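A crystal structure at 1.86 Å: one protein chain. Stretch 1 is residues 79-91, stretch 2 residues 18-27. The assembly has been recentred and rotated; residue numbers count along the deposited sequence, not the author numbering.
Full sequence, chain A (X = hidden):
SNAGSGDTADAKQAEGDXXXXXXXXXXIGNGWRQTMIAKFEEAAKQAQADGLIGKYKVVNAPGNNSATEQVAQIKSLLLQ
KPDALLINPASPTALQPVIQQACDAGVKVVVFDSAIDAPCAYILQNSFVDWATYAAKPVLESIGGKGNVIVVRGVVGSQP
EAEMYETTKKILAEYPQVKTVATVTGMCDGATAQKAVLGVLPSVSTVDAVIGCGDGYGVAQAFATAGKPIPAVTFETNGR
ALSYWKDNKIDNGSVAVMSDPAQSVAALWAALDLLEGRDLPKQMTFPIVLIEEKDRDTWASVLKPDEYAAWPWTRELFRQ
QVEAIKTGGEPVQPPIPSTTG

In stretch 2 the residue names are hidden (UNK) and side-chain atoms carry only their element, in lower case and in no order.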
ATOM      1  N   LEU A  79      -5.178 -25.819   7.650  1.00 27.67           N
ATOM      2  CA  LEU A  79      -5.511 -27.210   7.364  1.00 29.11           C
ATOM      3  C   LEU A  79      -4.742 -27.787   6.192  1.00 29.67           C
ATOM      4  O   LEU A  79      -4.591 -28.994   6.117  1.00 30.39           O
ATOM      5  CB  LEU A  79      -7.013 -27.372   7.083  1.00 29.48           C
ATOM      6  CG  LEU A  79      -7.928 -27.015   8.247  1.00 30.01           C
ATOM      7  CD1 LEU A  79      -9.374 -26.957   7.771  1.00 30.69           C
ATOM      8  CD2 LEU A  79      -7.751 -28.008   9.390  1.00 30.98           C
ATOM      9  N   GLN A  80      -4.302 -26.943   5.262  1.00 29.83           N
ATOM     10  CA  GLN A  80      -3.542 -27.388   4.096  1.00 31.05           C
ATOM     11  C   GLN A  80      -2.041 -27.427   4.367  1.00 30.82           C
ATOM     12  O   GLN A  80      -1.253 -27.689   3.460  1.00 31.21           O
ATOM     13  CB  GLN A  80      -3.822 -26.465   2.914  1.00 31.92           C
ATOM     14  CG  GLN A  80      -5.270 -26.496   2.460  1.00 33.93           C
ATOM     15  CD  GLN A  80      -5.542 -25.476   1.379  1.00 35.84           C
ATOM     16  OE1 GLN A  80      -6.238 -24.502   1.610  1.00 37.05           O
ATOM     17  NE2 GLN A  80      -4.999 -25.704   0.186  1.00 38.10           N
ATOM     18  N   LYS A  81      -1.645 -27.136   5.601  1.00 30.42           N
ATOM     19  CA  LYS A  81      -0.267 -27.320   6.047  1.00 30.60           C
ATOM     20  C   LYS A  81       0.753 -26.476   5.285  1.00 28.61           C
ATOM     21  O   LYS A  81       1.737 -26.995   4.762  1.00 28.03           O
ATOM     22  CB  LYS A  81       0.111 -28.802   5.983  1.00 33.25           C
ATOM     23  CG  LYS A  81      -0.686 -29.663   6.946  1.00 36.15           C
ATOM     24  CD  LYS A  81      -0.211 -29.447   8.384  1.00 38.30           C
ATOM     25  CE  LYS A  81      -0.671 -30.570   9.296  1.00 40.65           C
ATOM     26  NZ  LYS A  81      -2.156 -30.591   9.399  1.00 41.93           N
ATOM     27  N   PRO A  82       0.540 -25.153   5.249  1.00 24.99           N
ATOM     28  CA  PRO A  82       1.543 -24.332   4.624  1.00 24.04           C
ATOM     29  C   PRO A  82       2.829 -24.299   5.465  1.00 22.91           C
ATOM     30  O   PRO A  82       2.789 -24.394   6.683  1.00 22.69           O
ATOM     31  CB  PRO A  82       0.877 -22.961   4.577  1.00 23.76           C
ATOM     32  CG  PRO A  82       0.036 -22.934   5.824  1.00 23.86           C
ATOM     33  CD  PRO A  82      -0.466 -24.351   5.974  1.00 24.64           C
ATOM     34  N   ASP A  83       3.955 -24.152   4.792  1.00 22.16           N
ATOM     35  CA  ASP A  83       5.248 -23.977   5.479  1.00 21.70           C
ATOM     36  C   ASP A  83       5.494 -22.538   5.939  1.00 20.74           C
ATOM     37  O   ASP A  83       6.197 -22.282   6.930  1.00 20.70           O
ATOM     38  CB  ASP A  83       6.341 -24.464   4.532  1.00 22.13           C
ATOM     39  CG  ASP A  83       6.207 -25.940   4.248  1.00 22.95           C
ATOM     40  OD1 ASP A  83       6.343 -26.722   5.211  1.00 23.31           O
ATOM     41  OD2 ASP A  83       5.904 -26.318   3.098  1.00 23.27           O
ATOM     42  N   ALA A  84       4.951 -21.604   5.177  1.00 20.30           N
ATOM     43  CA  ALA A  84       4.958 -20.177   5.522  1.00 19.52           C
ATOM     44  C   ALA A  84       3.633 -19.567   5.133  1.00 19.19           C
ATOM     45  O   ALA A  84       2.981 -19.996   4.153  1.00 19.21           O
ATOM     46  CB  ALA A  84       6.101 -19.450   4.816  1.00 19.69           C
ATOM     47  N   LEU A  85       3.258 -18.548   5.888  1.00 18.35           N
ATOM     48  CA  LEU A  85       2.035 -17.831   5.714  1.00 18.24           C
ATOM     49  C   LEU A  85       2.371 -16.342   5.668  1.00 17.60           C
ATOM     50  O   LEU A  85       2.995 -15.806   6.605  1.00 17.45           O
ATOM     51  CB  LEU A  85       1.091 -18.144   6.887  1.00 18.48           C
ATOM     52  CG  LEU A  85      -0.228 -17.389   6.886  1.00 18.67           C
ATOM     53  CD1 LEU A  85      -1.082 -17.745   5.664  1.00 19.11           C
ATOM     54  CD2 LEU A  85      -0.971 -17.670   8.197  1.00 19.09           C
ATOM     55  N   LEU A  86       2.029 -15.696   4.557  1.00 17.15           N
ATOM     56  CA  LEU A  86       2.216 -14.254   4.399  1.00 16.54           C
ATOM     57  C   LEU A  86       0.894 -13.563   4.627  1.00 16.20           C
ATOM     58  O   LEU A  86      -0.137 -13.958   4.037  1.00 16.15           O
ATOM     59  CB  LEU A  86       2.728 -13.918   2.993  1.00 16.85           C
ATOM     60  CG  LEU A  86       3.838 -14.818   2.441  1.00 17.31           C
ATOM     61  CD1 LEU A  86       4.315 -14.335   1.077  1.00 17.71           C
ATOM     62  CD2 LEU A  86       5.006 -14.912   3.391  1.00 17.29           C
ATOM     63  N   ILE A  87       0.889 -12.538   5.472  1.00 15.50           N
ATOM     64  CA  ILE A  87      -0.395 -11.951   5.874  1.00 15.40           C
ATOM     65  C   ILE A  87      -0.429 -10.443   5.696  1.00 15.10           C
ATOM     66  O   ILE A  87       0.422  -9.722   6.252  1.00 15.04           O
ATOM     67  CB  ILE A  87      -0.759 -12.244   7.344  1.00 15.53           C
ATOM     68  CG1 ILE A  87      -0.752 -13.735   7.611  1.00 15.79           C
ATOM     69  CG2 ILE A  87      -2.104 -11.599   7.682  1.00 15.65           C
ATOM     70  CD1 ILE A  87      -0.918 -14.064   9.078  1.00 16.08           C
ATOM     71  N   ASN A  88      -1.400  -9.964   4.917  1.00 15.07           N
ATOM     72  CA  ASN A  88      -1.750  -8.547   4.930  1.00 15.01           C
ATOM     73  C   ASN A  88      -3.002  -8.418   5.801  1.00 15.51           C
ATOM     74  O   ASN A  88      -4.143  -8.751   5.384  1.00 15.61           O
ATOM     75  CB  ASN A  88      -1.944  -7.987   3.535  1.00 15.06           C
ATOM     76  CG  ASN A  88      -2.041  -6.461   3.516  1.00 14.92           C
ATOM     77  OD1 ASN A  88      -2.606  -5.866   4.422  1.00 15.02           O
ATOM     78  ND2 ASN A  88      -1.498  -5.832   2.474  1.00 14.92           N
ATOM     79  N   PRO A  89      -2.804  -7.954   7.033  1.00 15.84           N
ATOM     80  CA  PRO A  89      -3.877  -8.063   8.014  1.00 16.57           C
ATOM     81  C   PRO A  89      -4.961  -7.029   7.883  1.00 17.18           C
ATOM     82  O   PRO A  89      -4.688  -5.842   7.670  1.00 16.97           O
ATOM     83  CB  PRO A  89      -3.134  -7.934   9.358  1.00 16.57           C
ATOM     84  CG  PRO A  89      -1.950  -7.138   9.047  1.00 16.25           C
ATOM     85  CD  PRO A  89      -1.563  -7.423   7.621  1.00 15.78           C
ATOM     86  N   ALA A  90      -6.201  -7.485   8.006  1.00 18.51           N
ATOM     87  CA  ALA A  90      -7.357  -6.596   7.959  1.00 19.44           C
ATOM     88  C   ALA A  90      -7.422  -5.693   9.205  1.00 20.42           C
ATOM     89  O   ALA A  90      -7.883  -4.551   9.103  1.00 20.74           O
ATOM     90  CB  ALA A  90      -8.646  -7.410   7.838  1.00 20.20           C
ATOM     91  N   SER A  91      -6.927  -6.198  10.337  1.00 21.02           N
ATOM     92  CA  SER A  91      -7.049  -5.534  11.660  1.00 22.25           C
ATOM     93  C   SER A  91      -5.718  -5.473  12.380  1.00 22.31           C
ATOM     94  O   SER A  91      -4.893  -6.365  12.230  1.00 22.06           O
ATOM     95  CB  SER A  91      -8.056  -6.282  12.551  1.00 23.21           C
ATOM     96  OG  SER A  91      -7.853  -6.038  13.954  1.00 24.37           O
ATOM     97  N   UNK A  18       9.131 -29.585  -1.544  1.00 37.46           N
ATOM     98  CA  UNK A  18       9.347 -28.112  -1.674  1.00 36.65           C
ATOM     99  C   UNK A  18       8.265 -27.335  -0.920  1.00 33.59           C
ATOM    100  O   UNK A  18       7.124 -27.760  -0.870  1.00 33.61           O
ATOM    101  c   UNK A  18      12.877 -28.616  -4.465  1.00 44.86           C
ATOM    102  c   UNK A  18      10.408 -28.417  -3.993  1.00 41.29           C
ATOM    103  c   UNK A  18      11.808 -28.043  -3.545  1.00 42.21           C
ATOM    104  n   UNK A  18      14.230 -28.223  -3.978  1.00 44.96           N
ATOM    105  c   UNK A  18       9.361 -27.705  -3.147  1.00 38.66           C
ATOM    106  N   UNK A  19       8.621 -26.183  -0.329  1.00 30.57           N
ATOM    107  CA  UNK A  19       7.639 -25.509   0.516  1.00 29.23           C
ATOM    108  C   UNK A  19       6.333 -25.010  -0.127  1.00 27.34           C
ATOM    109  O   UNK A  19       6.299 -24.619  -1.295  1.00 26.53           O
ATOM    110  c   UNK A  19       9.675 -24.235   0.301  1.00 29.27           C
ATOM    111  c   UNK A  19       8.407 -24.313   1.076  1.00 28.75           C
ATOM    112  c   UNK A  19       9.963 -25.607  -0.177  1.00 30.18           C
ATOM    113  N   UNK A  20       5.297 -24.983   0.708  1.00 25.92           N
ATOM    114  CA  UNK A  20       3.990 -24.419   0.389  1.00 25.04           C
ATOM    115  C   UNK A  20       3.885 -23.044   1.067  1.00 23.28           C
ATOM    116  O   UNK A  20       3.898 -22.942   2.299  1.00 23.01           O
ATOM    117  c   UNK A  20      -0.778 -24.883   1.626  1.00 27.56           C
ATOM    118  c   UNK A  20       2.895 -25.391   0.848  1.00 25.93           C
ATOM    119  c   UNK A  20      -1.141 -23.897   0.720  1.00 27.32           C
ATOM    120  c   UNK A  20      -0.196 -23.388  -0.158  1.00 26.77           C
ATOM    121  c   UNK A  20       0.528 -25.355   1.649  1.00 27.19           C
ATOM    122  c   UNK A  20       1.104 -23.866  -0.129  1.00 26.10           C
ATOM    123  c   UNK A  20       1.487 -24.846   0.791  1.00 26.18           C
ATOM    124  N   UNK A  21       3.817 -21.998   0.243  1.00 22.30           N
ATOM    125  CA  UNK A  21       3.680 -20.604   0.714  1.00 21.24           C
ATOM    126  C   UNK A  21       2.228 -20.129   0.532  1.00 21.30           C
ATOM    127  O   UNK A  21       1.729 -20.080  -0.589  1.00 21.64           O
ATOM    128  c   UNK A  21       4.585 -19.645  -0.083  1.00 21.02           C
ATOM    129  c   UNK A  21       6.037 -20.170  -0.150  1.00 21.40           C
ATOM    130  c   UNK A  21       6.687 -20.389   1.205  1.00 21.37           C
ATOM    131  c   UNK A  21       4.525 -18.243   0.505  1.00 20.39           C
ATOM    132  N   UNK A  22       1.549 -19.813   1.639  1.00 20.44           N
ATOM    133  CA  UNK A  22       0.174 -19.331   1.605  1.00 19.99           C
ATOM    134  C   UNK A  22       0.163 -17.820   1.843  1.00 18.70           C
ATOM    135  O   UNK A  22       0.952 -17.327   2.631  1.00 18.31           O
ATOM    136  c   UNK A  22      -0.632 -20.042   2.674  1.00 20.55           C
ATOM    137  N   UNK A  23      -0.699 -17.099   1.136  1.00 18.00           N
ATOM    138  CA  UNK A  23      -0.873 -15.652   1.344  1.00 17.36           C
ATOM    139  C   UNK A  23      -2.333 -15.347   1.668  1.00 17.29           C
ATOM    140  O   UNK A  23      -3.257 -15.692   0.898  1.00 17.38           O
ATOM    141  c   UNK A  23       0.653 -12.743  -0.731  1.00 16.67           C
ATOM    142  c   UNK A  23      -1.683 -12.648   0.139  1.00 16.95           C
ATOM    143  c   UNK A  23      -0.410 -14.854   0.128  1.00 16.86           C
ATOM    144  c   UNK A  23      -0.334 -13.329   0.280  1.00 16.68           C
ATOM    145  N   UNK A  24      -2.542 -14.689   2.797  1.00 16.80           N
ATOM    146  CA  UNK A  24      -3.878 -14.264   3.218  1.00 16.96           C
ATOM    147  C   UNK A  24      -3.932 -12.738   3.183  1.00 16.47           C
ATOM    148  O   UNK A  24      -3.137 -12.055   3.847  1.00 15.74           O
ATOM    149  c   UNK A  24      -4.190 -14.755   4.632  1.00 17.54           C
ATOM    150  o   UNK A  24      -5.332 -14.109   5.150  1.00 18.05           O
ATOM    151  N   UNK A  25      -4.848 -12.220   2.381  1.00 16.22           N
ATOM    152  CA  UNK A  25      -4.969 -10.774   2.177  1.00 15.96           C
ATOM    153  C   UNK A  25      -6.285 -10.253   2.693  1.00 16.54           C
ATOM    154  O   UNK A  25      -7.359 -10.725   2.265  1.00 17.13           O
ATOM    155  n   UNK A  25      -5.799  -8.805  -0.740  1.00 15.90           N
ATOM    156  o   UNK A  25      -4.775  -8.120   1.108  1.00 15.74           O
ATOM    157  c   UNK A  25      -4.823 -10.471   0.698  1.00 15.78           C
ATOM    158  c   UNK A  25      -5.135  -9.028   0.367  1.00 15.64           C
ATOM    159  N   UNK A  26      -6.210  -9.269   3.598  1.00 16.45           N
ATOM    160  CA  UNK A  26      -7.373  -8.719   4.277  1.00 17.07           C
ATOM    161  C   UNK A  26      -8.304  -7.810   3.468  1.00 17.08           C
ATOM    162  O   UNK A  26      -9.412  -7.584   3.877  1.00 17.84           O
ATOM    163  N   UNK A  27      -7.874  -7.310   2.313  1.00 16.53           N
ATOM    164  CA  UNK A  27      -8.698  -6.417   1.520  1.00 16.80           C
ATOM    165  C   UNK A  27      -8.215  -6.446   0.097  1.00 16.60           C
ATOM    166  O   UNK A  27      -7.029  -6.292  -0.144  1.00 15.96           O
ATOM    167  c   UNK A  27      -8.963  -2.942   0.571  1.00 17.00           C
ATOM    168  c   UNK A  27     -11.694  -3.330   0.465  1.00 18.33           C
ATOM    169  c   UNK A  27     -11.137  -2.272  -0.208  1.00 18.01           C
ATOM    170  c   UNK A  27      -9.768  -2.070  -0.156  1.00 17.27           C
ATOM    171  c   UNK A  27      -8.648  -4.966   2.046  1.00 16.79           C
ATOM    172  c   UNK A  27     -10.895  -4.198   1.191  1.00 17.95           C
ATOM    173  c   UNK A  27      -9.511  -4.011   1.255  1.00 17.17           C
TER

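Position 18 carries four carbons in a row ending in a nitrogen. Its CA-to-CB bond points away from stretch 1, and its CB, the nearest side-chain atom, is still 7.3 Å from OD2 of Asp83. An unbranched chain with a terminal amine is Lys18.

At position 19 three carbons close a ring onto the backbone nitrogen, which defines Pro19. Its CA lies 3.2 Å from OD2 of Asp83.

Position 20 has one carbon followed by a ring of six carbons, with no oxygen: Phe20. CB of Pro82 sits 4.1 Å from the ring centroid and 26° off the ring normal, a CH-pi contact over one face, while O of Gln80 lies near the ring plane, 3.4 Å from CE2 of Phe20. The backbone is held as well: N of Phe20 donates to OD2 of Asp83 (2.8 Å, 168°), and O of Phe20 accepts from N of Asp83 at 2.8 Å and weakly from N of Ala84 at 3.3 Å.

Position 21 shows four carbons forked at the first, one arm two carbons long, hence Ile21. Its CD1 reaches CB of Ala84 at 3.8 Å, and its CG2 lies 4.0 Å from CD1 of Leu86.

A single carbon at position 22 means Ala22. This CB is 3.8 Å from both CB of Pro82 and CD1 of Leu85.

Position 23 has four carbons forked at the second, so it is Leu23; its CG is 4.1 Å from CB of Leu86.

Position 24 has one carbon and one oxygen, identifying Ser24. Its hydroxyl is hydrogen-bonded elsewhere in the structure.

At position 25 the second of two carbons bears an oxygen and a nitrogen, the amide of Asn25. OD1 of Asn25 approaches CB of Asn88 at 3.7 Å.

Position 26 has no side-chain atoms: Gly26. An ideal CB would clash, lying 2.6 Å from N of Ala90 and 2.9 Å from O of Asn88.

Position 27, one carbon and a six-carbon ring, is Phe27; its CB, the nearest side-chain atom, lies 6.3 Å from CA of Ala90.

The contact is a parallel strand pairing, with axes 17° apart and 761 Å² buried in total. Its ladder alternates between strands through five N-H to O bonds of 2.7 to 2.9 Å: Ala22 N to Ala84 O, Leu86 N to Ala22 O, Ser24 N to Leu86 O, Asn88 N to Ser24 O, and Gly26 N to Asn88 O. Ile21, Leu23 and Asn25 share one sheet face with Ala84, Leu86 and Asn88; Ala22 and Ser24 share the other with Leu85 and Ile87.

Stretch 2 (18-27) KPFIALSNGF
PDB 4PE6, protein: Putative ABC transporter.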